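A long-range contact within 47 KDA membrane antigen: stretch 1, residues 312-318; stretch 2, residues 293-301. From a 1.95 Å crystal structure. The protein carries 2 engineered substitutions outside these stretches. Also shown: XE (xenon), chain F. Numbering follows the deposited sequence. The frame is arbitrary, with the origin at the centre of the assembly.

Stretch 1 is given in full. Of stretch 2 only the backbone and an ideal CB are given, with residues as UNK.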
# COMPACT_ATOMS: atom_id res chain seq x y z
N TYR B 312 -5.49 0.67 27.57
CA TYR B 312 -4.29 1.39 27.22
C TYR B 312 -3.06 0.53 27.25
O TYR B 312 -2.77 -0.15 28.27
CB TYR B 312 -4.09 2.57 28.17
CG TYR B 312 -5.19 3.58 28.06
CD1 TYR B 312 -5.09 4.64 27.16
CD2 TYR B 312 -6.37 3.43 28.79
CE1 TYR B 312 -6.15 5.53 27.00
CE2 TYR B 312 -7.43 4.31 28.63
CZ TYR B 312 -7.32 5.35 27.74
OH TYR B 312 -8.39 6.18 27.55
N TYR B 313 -2.33 0.58 26.15
CA TYR B 313 -1.12 -0.19 26.01
C TYR B 313 0.07 0.70 25.69
O TYR B 313 -0.08 1.79 25.13
CB TYR B 313 -1.24 -1.24 24.88
CG TYR B 313 -2.18 -2.38 25.18
CD1 TYR B 313 -3.57 -2.23 25.06
CD2 TYR B 313 -1.68 -3.61 25.58
CE1 TYR B 313 -4.43 -3.30 25.35
CE2 TYR B 313 -2.53 -4.67 25.87
CZ TYR B 313 -3.90 -4.51 25.75
OH TYR B 313 -4.70 -5.59 26.02
N ARG B 314 1.24 0.22 26.06
CA ARG B 314 2.48 0.91 25.77
C ARG B 314 3.29 -0.16 25.05
O ARG B 314 3.54 -1.23 25.61
CB ARG B 314 3.20 1.32 27.06
CG ARG B 314 4.63 1.81 26.83
CD ARG B 314 5.10 2.74 27.96
NE ARG B 314 4.37 4.01 27.93
CZ ARG B 314 4.29 4.86 28.95
NH1 ARG B 314 4.91 4.58 30.11
NH2 ARG B 314 3.60 5.98 28.82
N LEU B 315 3.67 0.13 23.80
CA LEU B 315 4.43 -0.81 22.97
C LEU B 315 5.89 -0.38 22.93
O LEU B 315 6.18 0.79 22.70
CB LEU B 315 3.89 -0.81 21.52
CG LEU B 315 2.38 -0.79 21.36
CD1 LEU B 315 2.00 -0.86 19.88
CD2 LEU B 315 1.78 -1.96 22.12
N THR B 316 6.81 -1.31 23.12
CA THR B 316 8.22 -0.96 23.05
C THR B 316 8.88 -1.81 21.95
O THR B 316 8.99 -3.01 22.09
CB THR B 316 8.93 -1.22 24.40
OG1 THR B 316 8.30 -0.43 25.42
CG2 THR B 316 10.43 -0.82 24.32
N LEU B 317 9.31 -1.16 20.87
CA LEU B 317 9.98 -1.84 19.74
C LEU B 317 11.46 -2.02 20.10
O LEU B 317 12.14 -1.05 20.43
CB LEU B 317 9.89 -0.98 18.47
CG LEU B 317 8.63 -1.05 17.60
CD1 LEU B 317 7.41 -1.22 18.40
CD2 LEU B 317 8.57 0.21 16.75
N ILE B 318 11.95 -3.24 19.98
CA ILE B 318 13.32 -3.59 20.33
C ILE B 318 14.13 -4.02 19.10
O ILE B 318 13.79 -5.00 18.43
CB ILE B 318 13.30 -4.71 21.38
CG1 ILE B 318 12.58 -4.17 22.65
CG2 ILE B 318 14.71 -5.17 21.69
CD1 ILE B 318 12.17 -5.26 23.61
N UNK B 293 6.68 1.41 8.28
CA UNK B 293 5.65 0.99 9.22
C UNK B 293 5.93 -0.36 9.88
O UNK B 293 6.47 -1.27 9.25
CB UNK B 293 4.30 0.93 8.50
N UNK B 294 5.61 -0.47 11.16
CA UNK B 294 5.73 -1.74 11.86
C UNK B 294 4.39 -1.91 12.54
O UNK B 294 3.92 -0.98 13.20
CB UNK B 294 6.90 -1.77 12.85
N UNK B 295 3.75 -3.05 12.34
CA UNK B 295 2.44 -3.30 12.94
C UNK B 295 2.52 -4.32 14.07
O UNK B 295 3.27 -5.30 13.99
CB UNK B 295 1.46 -3.78 11.87
N UNK B 296 1.75 -4.07 15.13
CA UNK B 296 1.72 -4.92 16.32
C UNK B 296 0.26 -5.24 16.58
O UNK B 296 -0.56 -4.34 16.62
CB UNK B 296 2.37 -4.25 17.53
N UNK B 297 -0.05 -6.52 16.78
CA UNK B 297 -1.42 -6.89 17.04
C UNK B 297 -1.56 -7.72 18.29
O UNK B 297 -0.56 -8.22 18.84
CB UNK B 297 -2.00 -7.65 15.84
N UNK B 298 -2.79 -7.91 18.74
CA UNK B 298 -3.00 -8.72 19.92
C UNK B 298 -4.34 -9.44 19.82
O UNK B 298 -5.27 -8.96 19.19
CB UNK B 298 -2.94 -7.86 21.18
N UNK B 299 -4.39 -10.63 20.39
CA UNK B 299 -5.65 -11.37 20.45
C UNK B 299 -5.78 -11.68 21.93
O UNK B 299 -4.99 -12.43 22.47
CB UNK B 299 -5.67 -12.62 19.57
N UNK B 300 -6.79 -11.11 22.57
CA UNK B 300 -6.95 -11.28 24.02
C UNK B 300 -7.07 -12.73 24.46
O UNK B 300 -6.84 -13.05 25.62
CB UNK B 300 -8.19 -10.51 24.49
N UNK B 301 -7.42 -13.61 23.53
CA UNK B 301 -7.58 -15.02 23.88
C UNK B 301 -6.35 -15.89 23.79
O UNK B 301 -6.42 -17.07 24.13
CB UNK B 301 -8.65 -15.63 22.98
XE XE F . -0.84 -4.43 20.01

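The two strands run roughly antiparallel, 131° between their directions, with axes no closer than 9.9 Å. That is too far for backbone pairing, so side chains must fill the gap, and Tyr 313, Leu 315 and Leu 317 offer an almost wholly apolar surface.

Position 293 has extended backbone angles and an ideal CB with nothing of stretch 1 within 5.5 Å, so this contact hardly constrains it. It is Arg 293, whose guanidinium is hydrogen-bonded elsewhere in the structure.

At position 294 CA-to-CB points toward stretch 1, and the ideal CB lies 4.7 Å from Leu 317 CD2. A strand residue with a medium apolar side chain fits: valine, isoleucine, leucine or methionine. The deposited Ile 294, chi1 m and chi2 t, brings CD1 to 4.4 Å from Leu 317 CD2.

Position 295 points away and may be chosen without regard to stretch 1. It is Ser 295, its OG hydrogen-bonded elsewhere.

Position 296 points toward stretch 1 again, and its ideal CB is already 4.1 Å from Leu 315 CD1. So close an approach favours a compact side chain, such as alanine, cysteine, serine or valine, and the leucines favour the less polar of these. Cys 296 CB lies 4.0 Å from Leu 315 CD1; SG, with chi1 m, lies 4.2 Å from Leu 315 CD1 and 4.3 Å from Leu 317 CD1. Cys 296 O is 3.4 Å from the xenon XE.

Position 297 would point its ideal CB away, and its phi/psi of -127/169 does not demand glycine. Many residues would suit this contact; the chain has Gly 297, whose C is 3.8 Å from the xenon XE.

Position 298 points toward stretch 1, but no atom of it lies within 5.5 Å of the ideal CB. The distance calls for reach: isoleucine, leucine, methionine or an aromatic could approach the Tyr 313 ring. Ile 298, chi1 and chi2 both t, extends CD1 to 3.8 Å from Tyr 313 CE2 and 3.7 Å from Tyr 313 OH.

Position 299, past the strand, is out of reach and tolerant. Asn 299 OD1 accepts a hydrogen bond from the backbone N of position 301 at 2.8 Å.

Position 300 points sideways, so only a long side chain could return to the Tyr 313 hydroxyl; tyrosine, phenylalanine, arginine or lysine are candidates. Tyr 300 brings CE2 to 3.3 Å from Tyr 313 OH.

Position 301 is out of reach; it is Gly 301.

Stretch 2 (293-301) RISCGINYG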
# COMPACT_ATOMS: atom_id res chain seq x y z
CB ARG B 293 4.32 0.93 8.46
CG ARG B 293 3.15 0.27 9.17
CD ARG B 293 1.91 0.35 8.28
NE ARG B 293 2.19 -0.24 6.97
CZ ARG B 293 1.75 0.22 5.80
NH1 ARG B 293 0.98 1.30 5.73
NH2 ARG B 293 2.11 -0.40 4.68
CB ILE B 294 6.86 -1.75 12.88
CG1 ILE B 294 8.20 -1.63 12.13
CG2 ILE B 294 6.84 -3.06 13.69
CD1 ILE B 294 9.38 -1.93 12.97
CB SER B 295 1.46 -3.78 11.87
OG SER B 295 1.36 -2.78 10.86
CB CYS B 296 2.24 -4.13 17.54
SG CYS B 296 3.89 -3.54 17.33
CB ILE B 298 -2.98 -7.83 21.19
CG1 ILE B 298 -2.94 -8.69 22.45
CG2 ILE B 298 -4.22 -6.89 21.22
CD1 ILE B 298 -2.80 -7.86 23.74
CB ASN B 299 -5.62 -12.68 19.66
CG ASN B 299 -6.95 -13.40 19.70
OD1 ASN B 299 -7.38 -13.85 20.77
ND2 ASN B 299 -7.62 -13.51 18.55
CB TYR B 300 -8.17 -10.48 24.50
CG TYR B 300 -8.10 -9.02 24.08
CD1 TYR B 300 -9.22 -8.39 23.51
CD2 TYR B 300 -6.92 -8.27 24.24
CE1 TYR B 300 -9.17 -7.05 23.12
CE2 TYR B 300 -6.86 -6.93 23.86
CZ TYR B 300 -7.99 -6.33 23.30
OH TYR B 300 -7.94 -5.00 22.94
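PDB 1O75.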